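Local coordinates for protein ATP-dependent DNA ligase (Mycobacterium tuberculosis, PDB 6NHX) that joins breaks in double-stranded DNA at the expense of ATP, working with Ku in bacterial non-homologous end joining, at residues E105-R117 with R127-T141. The protein carries 1 engineered substitution. Residues are numbered along the deposited sequence; the frame is centred on the assembly and turned at random.
Sequences EFWAFDLLYLDGR and RRKLLETLANATSLT. With ATP (adenosine-5'-triphosphate), chain B.
A bend at chi3 (-56°) turns the guanidinium of R127 against D110, while L111, its CG anti to the backbone N, reaches into the helix face beside it. R127 grips the carboxylate side-on, NE to OD1 and NH2 to OD2 of D110, both at 2.8 Å, with the two planes only 26° apart. Arginine suits this buried place because its NH1 also reaches the carbonyls of T122 and S172, while D110 OD1 also accepts a hydrogen bond from the L111 amide, on its anti lone pair. L111 lies across L130 at about a right angle, CD2 to CB 3.7 Å, and its CB meets L131 CB. One methyl of L131, CD2, presses on the backbone between F109 and D110. F109 turns from the helix and lays its ring under the adenine, with ATP N1 over the centre of the F109 ring, 3.3 Å above its plane. Beyond the helix, T141 O accepts from A108 N at 2.8 Å, and the T141 methyl touches W107 CD1 at 3.6 Å. Small A108 leaves room for L140. In the nucleotide-binding ligase domain, residues 127-136 of helix 124-136 cross strand 105-114 at 104°, packing on an antiparallel sheet in which strands 74-82 and 117-118 flank that strand.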
loop_
_atom_site.group_PDB
_atom_site.type_symbol
_atom_site.label_atom_id
_atom_site.label_comp_id
_atom_site.label_asym_id
_atom_site.label_seq_id
_atom_site.Cartn_x
_atom_site.Cartn_y
_atom_site.Cartn_z
ATOM N N GLU A 105 1.609 3.560 12.790
ATOM C CA GLU A 105 2.945 3.064 13.089
ATOM C C GLU A 105 3.849 3.278 11.885
ATOM O O GLU A 105 3.392 3.350 10.743
ATOM C CB GLU A 105 2.904 1.563 13.388
ATOM C CG GLU A 105 2.064 1.224 14.601
ATOM C CD GLU A 105 2.275 -0.175 15.143
ATOM O OE1 GLU A 105 3.352 -0.757 14.940
ATOM O OE2 GLU A 105 1.356 -0.682 15.820
ATOM N N PHE A 106 5.147 3.333 12.146
ATOM C CA PHE A 106 6.151 3.276 11.094
ATOM C C PHE A 106 6.868 1.939 11.204
ATOM O O PHE A 106 7.430 1.618 12.255
ATOM C CB PHE A 106 7.130 4.438 11.208
ATOM C CG PHE A 106 8.240 4.391 10.187
ATOM C CD1 PHE A 106 7.980 4.550 8.827
ATOM C CD2 PHE A 106 9.546 4.166 10.584
ATOM C CE1 PHE A 106 9.007 4.509 7.902
ATOM C CE2 PHE A 106 10.576 4.113 9.648
ATOM C CZ PHE A 106 10.311 4.291 8.330
ATOM N N TRP A 107 6.800 1.138 10.140
ATOM C CA TRP A 107 7.516 -0.130 10.072
ATOM C C TRP A 107 8.714 0.075 9.158
ATOM O O TRP A 107 8.556 0.230 7.940
ATOM C CB TRP A 107 6.618 -1.255 9.556
ATOM C CG TRP A 107 5.585 -1.711 10.582
ATOM C CD1 TRP A 107 5.285 -1.105 11.771
ATOM C CD2 TRP A 107 4.723 -2.863 10.498
ATOM N NE1 TRP A 107 4.300 -1.810 12.434
ATOM C CE2 TRP A 107 3.944 -2.892 11.673
ATOM C CE3 TRP A 107 4.543 -3.870 9.550
ATOM C CZ2 TRP A 107 3.000 -3.887 11.919
ATOM C CZ3 TRP A 107 3.596 -4.863 9.804
ATOM C CH2 TRP A 107 2.832 -4.857 10.968
ATOM N N ALA A 108 9.902 0.054 9.751
ATOM C CA ALA A 108 11.127 0.313 9.008
ATOM C C ALA A 108 11.617 -0.960 8.335
ATOM O O ALA A 108 11.594 -2.045 8.932
ATOM C CB ALA A 108 12.212 0.812 9.963
ATOM N N PHE A 109 12.093 -0.812 7.098
ATOM C CA PHE A 109 12.692 -1.935 6.385
ATOM C C PHE A 109 14.014 -1.623 5.699
ATOM O O PHE A 109 14.610 -2.528 5.096
ATOM C CB PHE A 109 11.710 -2.644 5.431
ATOM C CG PHE A 109 10.937 -1.727 4.512
ATOM C CD1 PHE A 109 11.587 -0.953 3.545
ATOM C CD2 PHE A 109 9.531 -1.698 4.558
ATOM C CE1 PHE A 109 10.862 -0.125 2.672
ATOM C CE2 PHE A 109 8.805 -0.877 3.691
ATOM C CZ PHE A 109 9.466 -0.095 2.753
ATOM N N ASP A 110 14.511 -0.393 5.800
ATOM C CA ASP A 110 15.860 -0.125 5.324
ATOM C C ASP A 110 16.481 0.972 6.175
ATOM O O ASP A 110 15.791 1.747 6.848
ATOM C CB ASP A 110 15.936 0.190 3.825
ATOM C CG ASP A 110 17.107 -0.503 3.153
ATOM O OD1 ASP A 110 18.179 -0.604 3.803
ATOM O OD2 ASP A 110 16.957 -0.956 1.992
ATOM N N LEU A 111 17.811 1.015 6.130
ATOM C CA LEU A 111 18.612 2.000 6.842
ATOM C C LEU A 111 19.563 2.582 5.814
ATOM O O LEU A 111 20.365 1.842 5.221
ATOM C CB LEU A 111 19.398 1.322 7.966
ATOM C CG LEU A 111 20.311 2.228 8.798
ATOM C CD1 LEU A 111 19.500 3.256 9.588
ATOM C CD2 LEU A 111 21.153 1.390 9.747
ATOM N N LEU A 112 19.432 3.878 5.544
ATOM C CA LEU A 112 20.196 4.511 4.476
ATOM C C LEU A 112 21.334 5.382 4.975
ATOM O O LEU A 112 22.216 5.739 4.183
ATOM C CB LEU A 112 19.279 5.372 3.597
ATOM C CG LEU A 112 18.011 4.682 3.086
ATOM C CD1 LEU A 112 17.271 5.584 2.114
ATOM C CD2 LEU A 112 18.330 3.321 2.455
ATOM N N TYR A 113 21.337 5.735 6.253
ATOM C CA TYR A 113 22.378 6.565 6.830
ATOM C C TYR A 113 22.342 6.314 8.325
ATOM O O TYR A 113 21.260 6.247 8.922
ATOM C CB TYR A 113 22.096 8.038 6.529
ATOM C CG TYR A 113 23.088 9.001 7.141
ATOM C CD1 TYR A 113 22.940 9.452 8.450
ATOM C CD2 TYR A 113 24.163 9.485 6.403
ATOM C CE1 TYR A 113 23.828 10.322 8.999
ATOM C CE2 TYR A 113 25.063 10.370 6.949
ATOM C CZ TYR A 113 24.892 10.783 8.256
ATOM O OH TYR A 113 25.757 11.666 8.842
ATOM N N LEU A 114 23.524 6.162 8.912
ATOM C CA LEU A 114 23.631 5.903 10.347
ATOM C C LEU A 114 24.866 6.613 10.879
ATOM O O LEU A 114 25.993 6.199 10.580
ATOM C CB LEU A 114 23.716 4.398 10.596
ATOM C CG LEU A 114 24.016 3.907 12.015
ATOM C CD1 LEU A 114 22.891 4.296 12.920
ATOM C CD2 LEU A 114 24.211 2.401 12.024
ATOM N N ASP A 115 24.641 7.681 11.646
ATOM C CA ASP A 115 25.673 8.286 12.499
ATOM C C ASP A 115 26.970 8.551 11.736
ATOM O O ASP A 115 28.069 8.198 12.174
ATOM C CB ASP A 115 25.928 7.451 13.758
ATOM C CG ASP A 115 24.698 7.346 14.634
ATOM O OD1 ASP A 115 24.424 6.252 15.169
ATOM O OD2 ASP A 115 23.964 8.344 14.748
ATOM N N GLY A 116 26.835 9.182 10.569
ATOM C CA GLY A 116 27.976 9.581 9.774
ATOM C C GLY A 116 28.325 8.627 8.664
ATOM O O GLY A 116 29.262 8.912 7.906
ATOM N N ARG A 117 27.624 7.508 8.552
ATOM C CA ARG A 117 27.883 6.530 7.505
ATOM C C ARG A 117 26.684 6.470 6.574
ATOM O O ARG A 117 25.610 5.985 6.955
ATOM C CB ARG A 117 28.171 5.146 8.077
ATOM C CG ARG A 117 29.543 5.044 8.703
ATOM C CD ARG A 117 29.446 4.577 10.120
ATOM N NE ARG A 117 28.926 3.216 10.181
ATOM C CZ ARG A 117 28.198 2.742 11.185
ATOM N NH1 ARG A 117 27.906 3.524 12.214
ATOM N NH2 ARG A 117 27.771 1.488 11.157
ATOM N N ARG A 127 23.112 -3.701 5.439
ATOM C CA ARG A 127 22.219 -2.658 5.936
ATOM C C ARG A 127 21.199 -3.241 6.912
ATOM O O ARG A 127 20.882 -2.624 7.939
ATOM C CB ARG A 127 21.495 -1.954 4.794
ATOM C CG ARG A 127 22.400 -1.373 3.707
ATOM C CD ARG A 127 21.650 -0.348 2.849
ATOM N NE ARG A 127 20.422 -0.891 2.237
ATOM C CZ ARG A 127 20.346 -1.523 1.070
ATOM N NH1 ARG A 127 21.435 -1.743 0.348
ATOM N NH2 ARG A 127 19.172 -1.947 0.629
ATOM N N ARG A 128 20.686 -4.441 6.611
ATOM C CA ARG A 128 19.689 -5.074 7.460
ATOM C C ARG A 128 20.253 -5.371 8.841
ATOM O O ARG A 128 19.592 -5.132 9.854
ATOM C CB ARG A 128 19.189 -6.360 6.801
ATOM C CG ARG A 128 18.130 -6.157 5.753
ATOM C CD ARG A 128 16.802 -5.602 6.280
ATOM N NE ARG A 128 16.235 -6.372 7.384
ATOM C CZ ARG A 128 14.946 -6.353 7.724
ATOM N NH1 ARG A 128 14.086 -5.618 7.033
ATOM N NH2 ARG A 128 14.524 -7.060 8.762
ATOM N N LYS A 129 21.473 -5.915 8.901
ATOM C CA LYS A 129 22.067 -6.217 10.198
ATOM C C LYS A 129 22.248 -4.948 11.016
ATOM O O LYS A 129 21.999 -4.936 12.229
ATOM C CB LYS A 129 23.391 -6.968 10.025
ATOM C CG LYS A 129 23.221 -8.355 9.425
ATOM C CD LYS A 129 23.610 -9.458 10.390
ATOM C CE LYS A 129 23.190 -10.824 9.856
ATOM N NZ LYS A 129 21.732 -11.081 10.050
ATOM N N LEU A 130 22.643 -3.854 10.362
ATOM C CA LEU A 130 22.768 -2.591 11.087
ATOM C C LEU A 130 21.413 -2.090 11.571
ATOM O O LEU A 130 21.291 -1.580 12.691
ATOM C CB LEU A 130 23.404 -1.532 10.193
ATOM C CG LEU A 130 24.859 -1.731 9.814
ATOM C CD1 LEU A 130 25.255 -0.636 8.826
ATOM C CD2 LEU A 130 25.746 -1.684 11.040
ATOM N N LEU A 131 20.386 -2.217 10.730
ATOM C CA LEU A 131 19.043 -1.806 11.129
ATOM C C LEU A 131 18.536 -2.638 12.301
ATOM O O LEU A 131 17.965 -2.098 13.260
ATOM C CB LEU A 131 18.120 -1.961 9.923
ATOM C CG LEU A 131 16.635 -1.680 10.116
ATOM C CD1 LEU A 131 16.421 -0.224 10.535
ATOM C CD2 LEU A 131 15.869 -2.032 8.841
ATOM N N GLU A 132 18.751 -3.953 12.246
ATOM C CA GLU A 132 18.284 -4.826 13.316
ATOM C C GLU A 132 18.957 -4.464 14.628
ATOM O O GLU A 132 18.301 -4.406 15.677
ATOM C CB GLU A 132 18.588 -6.285 12.982
ATOM C CG GLU A 132 17.904 -6.853 11.769
ATOM C CD GLU A 132 18.426 -8.238 11.442
ATOM O OE1 GLU A 132 17.737 -8.973 10.707
ATOM O OE2 GLU A 132 19.526 -8.597 11.924
ATOM N N THR A 133 20.270 -4.203 14.589
ATOM C CA THR A 133 20.994 -3.793 15.792
ATOM C C THR A 133 20.424 -2.502 16.359
ATOM O O THR A 133 20.206 -2.383 17.571
ATOM C CB THR A 133 22.490 -3.623 15.483
ATOM O OG1 THR A 133 23.041 -4.873 15.061
ATOM C CG2 THR A 133 23.258 -3.124 16.713
ATOM N N LEU A 134 20.190 -1.518 15.494
ATOM C CA LEU A 134 19.615 -0.250 15.928
ATOM C C LEU A 134 18.254 -0.461 16.576
ATOM O O LEU A 134 17.957 0.109 17.635
ATOM C CB LEU A 134 19.490 0.686 14.724
ATOM C CG LEU A 134 18.886 2.063 15.013
ATOM C CD1 LEU A 134 19.762 2.839 15.991
ATOM C CD2 LEU A 134 18.675 2.864 13.731
ATOM N N ALA A 135 17.421 -1.300 15.965
ATOM C CA ALA A 135 16.075 -1.505 16.481
ATOM C C ALA A 135 16.072 -2.306 17.771
ATOM O O ALA A 135 15.199 -2.094 18.617
ATOM C CB ALA A 135 15.209 -2.217 15.452
ATOM N N ASN A 136 17.006 -3.250 17.926
ATOM C CA ASN A 136 17.068 -4.049 19.145
ATOM C C ASN A 136 17.353 -3.192 20.369
ATOM O O ASN A 136 17.062 -3.613 21.492
ATOM C CB ASN A 136 18.179 -5.094 19.045
ATOM C CG ASN A 136 17.878 -6.192 18.052
ATOM O OD1 ASN A 136 16.727 -6.419 17.676
ATOM N ND2 ASN A 136 18.927 -6.886 17.614
ATOM N N ALA A 137 17.933 -2.012 20.179
ATOM C CA ALA A 137 18.293 -1.133 21.278
ATOM C C ALA A 137 17.323 0.027 21.467
ATOM O O ALA A 137 17.513 0.824 22.391
ATOM C CB ALA A 137 19.712 -0.595 21.068
ATOM N N THR A 138 16.296 0.148 20.625
ATOM C CA THR A 138 15.397 1.300 20.652
ATOM C C THR A 138 13.956 0.817 20.498
ATOM O O THR A 138 13.667 -0.383 20.545
ATOM C CB THR A 138 15.760 2.291 19.541
ATOM O OG1 THR A 138 15.553 1.657 18.273
ATOM C CG2 THR A 138 17.217 2.753 19.660
ATOM N N SER A 139 13.046 1.775 20.280
ATOM C CA SER A 139 11.622 1.541 20.051
ATOM C C SER A 139 11.265 1.458 18.568
ATOM O O SER A 139 10.086 1.311 18.224
ATOM C CB SER A 139 10.803 2.670 20.674
ATOM O OG SER A 139 10.969 3.863 19.926
ATOM N N LEU A 140 12.246 1.594 17.692
ATOM C CA LEU A 140 12.001 1.469 16.267
ATOM C C LEU A 140 11.479 0.072 15.959
ATOM O O LEU A 140 11.989 -0.925 16.482
ATOM C CB LEU A 140 13.322 1.695 15.542
ATOM C CG LEU A 140 13.361 1.763 14.018
ATOM C CD1 LEU A 140 12.475 2.869 13.482
ATOM C CD2 LEU A 140 14.800 1.989 13.595
ATOM N N THR A 141 10.474 0.003 15.083
ATOM C CA THR A 141 9.810 -1.243 14.693
ATOM C C THR A 141 10.387 -1.746 13.369
ATOM O O THR A 141 10.201 -1.107 12.326
ATOM C CB THR A 141 8.304 -0.997 14.581
ATOM O OG1 THR A 141 7.820 -0.449 15.813
ATOM C CG2 THR A 141 7.555 -2.292 14.273
HETATM P PG ATP B . 4.330 0.985 -6.707
HETATM O O1G ATP B . 5.298 -0.180 -6.745
HETATM O O2G ATP B . 4.471 1.978 -7.845
HETATM O O3G ATP B . 4.284 1.654 -5.345
HETATM P PB ATP B . 1.665 0.044 -5.943
HETATM O O1B ATP B . 0.491 -0.500 -6.716
HETATM O O2B ATP B . 1.493 1.191 -4.970
HETATM O O3B ATP B . 2.857 0.360 -6.982
HETATM P PA ATP B . 2.025 -2.687 -5.038
HETATM O O1A ATP B . 2.080 -3.265 -6.419
HETATM O O2A ATP B . 0.839 -2.795 -4.115
HETATM O O3A ATP B . 2.394 -1.138 -5.157
HETATM O "O5'" ATP B . 3.397 -3.060 -4.265
HETATM C "C5'" ATP B . 3.509 -2.872 -2.857
HETATM C "C4'" ATP B . 3.875 -1.424 -2.516
HETATM O "O4'" ATP B . 4.180 -1.386 -1.122
HETATM C "C3'" ATP B . 5.104 -0.917 -3.241
HETATM O "O3'" ATP B . 5.049 0.505 -3.291
HETATM C "C2'" ATP B . 6.190 -1.319 -2.284
HETATM O "O2'" ATP B . 7.389 -0.551 -2.457
HETATM C "C1'" ATP B . 5.552 -1.056 -0.923
HETATM N N9 ATP B . 6.030 -1.999 0.110
HETATM C C8 ATP B . 5.258 -2.668 1.002
HETATM N N7 ATP B . 6.024 -3.425 1.836
HETATM C C5 ATP B . 7.303 -3.211 1.471
HETATM C C6 ATP B . 8.596 -3.711 1.916
HETATM N N6 ATP B . 8.673 -4.606 2.906
HETATM N N1 ATP B . 9.690 -3.261 1.283
HETATM C C2 ATP B . 9.637 -2.378 0.279
HETATM N N3 ATP B . 8.481 -1.887 -0.195
HETATM C C4 ATP B . 7.308 -2.284 0.348
HETATM O O HOH W 1 5.544 0.785 15.854
HETATM O O HOH W 2 9.394 2.410 13.845
HETATM O O HOH W 3 11.587 -4.752 8.192
#